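Local coordinates for protein hydrogenase maturation factor (Thermoanaerobacter tengcongensis, PDB 3VTI) that probably dehydrates a carbamoyl group, received from HypF, with ATP to form the nitrile used in [NiFe]-hydrogenase maturation, at residues M158-M161 with S162-E166. Numbering follows the deposited sequence.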
loop_
_atom_site.group_PDB
_atom_site.type_symbol
_atom_site.label_atom_id
_atom_site.label_comp_id
_atom_site.label_asym_id
_atom_site.label_seq_id
_atom_site.Cartn_x
_atom_site.Cartn_y
_atom_site.Cartn_z
ATOM N N MET C 158 13.719 12.203 -11.937
ATOM C CA MET C 158 14.394 13.308 -11.278
ATOM C C MET C 158 13.416 14.223 -10.540
ATOM O O MET C 158 13.754 14.775 -9.501
ATOM C CB MET C 158 15.278 14.088 -12.252
ATOM C CG MET C 158 16.200 15.107 -11.579
ATOM S SD MET C 158 17.172 14.474 -10.177
ATOM C CE MET C 158 18.441 13.542 -11.031
ATOM N N ALA C 159 12.204 14.363 -11.063
ATOM C CA ALA C 159 11.202 15.226 -10.442
ATOM C C ALA C 159 10.774 14.736 -9.059
ATOM O O ALA C 159 10.798 15.508 -8.099
ATOM C CB ALA C 159 9.981 15.413 -11.364
ATOM N N VAL C 160 10.399 13.461 -8.948
ATOM C CA VAL C 160 9.981 12.922 -7.652
ATOM C C VAL C 160 11.163 12.805 -6.684
ATOM O O VAL C 160 11.009 13.074 -5.503
ATOM C CB VAL C 160 9.123 11.611 -7.745
ATOM C CG1 VAL C 160 8.275 11.601 -9.010
ATOM C CG2 VAL C 160 9.978 10.356 -7.660
ATOM N N MET C 161 12.339 12.444 -7.194
ATOM C CA MET C 161 13.592 12.496 -6.428
ATOM C C MET C 161 13.793 13.871 -5.772
ATOM O O MET C 161 14.036 13.969 -4.572
ATOM C CB MET C 161 14.771 12.164 -7.355
ATOM C CG MET C 161 16.166 12.495 -6.828
ATOM S SD MET C 161 17.194 11.055 -6.474
ATOM C CE MET C 161 17.473 10.376 -8.105
ATOM N N SER C 162 13.670 14.922 -6.578
ATOM C CA SER C 162 13.850 16.299 -6.136
ATOM C C SER C 162 12.850 16.708 -5.053
ATOM O O SER C 162 13.218 17.344 -4.066
ATOM C CB SER C 162 13.739 17.249 -7.329
ATOM O OG SER C 162 13.798 18.594 -6.901
ATOM N N ALA C 163 11.588 16.344 -5.253
ATOM C CA ALA C 163 10.543 16.652 -4.293
ATOM C C ALA C 163 10.651 15.790 -3.034
ATOM O O ALA C 163 10.501 16.296 -1.931
ATOM C CB ALA C 163 9.174 16.495 -4.943
ATOM N N ARG C 164 10.922 14.499 -3.208
ATOM C CA ARG C 164 10.953 13.530 -2.105
ATOM C C ARG C 164 12.140 13.730 -1.182
ATOM O O ARG C 164 12.018 13.568 0.031
ATOM C CB ARG C 164 10.959 12.095 -2.651
ATOM C CG ARG C 164 11.018 10.966 -1.604
ATOM C CD ARG C 164 11.195 9.603 -2.297
ATOM N NE ARG C 164 12.571 9.397 -2.763
ATOM C CZ ARG C 164 12.915 8.863 -3.935
ATOM N NH1 ARG C 164 14.204 8.735 -4.249
ATOM N NH2 ARG C 164 11.984 8.477 -4.805
ATOM N N GLU C 165 13.287 14.075 -1.760
ATOM C CA GLU C 165 14.515 14.230 -0.992
ATOM C C GLU C 165 14.895 15.690 -0.770
ATOM O O GLU C 165 16.011 15.978 -0.325
ATOM C CB GLU C 165 15.664 13.456 -1.650
ATOM C CG GLU C 165 15.397 11.966 -1.845
ATOM C CD GLU C 165 15.146 11.202 -0.541
ATOM O OE1 GLU C 165 15.568 11.675 0.546
ATOM O OE2 GLU C 165 14.519 10.115 -0.613
ATOM N N GLU C 166 13.959 16.593 -1.073
ATOM C CA GLU C 166 14.096 18.038 -0.813
ATOM C C GLU C 166 15.328 18.666 -1.459
ATOM O O GLU C 166 15.895 19.620 -0.942
ATOM C CB GLU C 166 14.055 18.333 0.694
ATOM C CG GLU C 166 12.652 18.394 1.257
ATOM C CD GLU C 166 12.582 18.025 2.724
ATOM O OE1 GLU C 166 13.214 18.713 3.568
ATOM O OE2 GLU C 166 11.871 17.043 3.032
#
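The final turns of helix 155-164 bring V160 and M161 against R164 and E165, with four successive i to i+4 backbone hydrogen bonds as the evidence for regular alpha-helix. S162 N bonds to M158 O, A163 N to A159 O, R164 N to V160 O and, last of the series, E165 N to M161 O at 2.9 Å. The backbone departs from helical angles at E165, and E166 follows with positive phi (57°), which marks the C-terminal end. R164 starts fully extended and then bends at chi3 (76°), folding its guanidinium back along the helix: one face lies over M161 CA, while V160 CG2 approaches NH2 obliquely at 4.0 Å. In the guanidinium plane, R164 NE forms a salt bridge with E165 OE2 at 3.0 Å, nearly straight (N-H...O 167°), on the anti side of the carboxylate but tilted from its plane. This bond between neighbours probably restricts the turning of the guanidinium. S162 OG hydrogen-bonds to L167 O, tying the last turn to the following loop. M158 packs on A236 and C237 of helix 231-240, whereas M161, E165 and E166 meet another protein's chain. The arrangement is that of an alpha-helical C-terminus, here in the AIR synthase-related C-terminal domain.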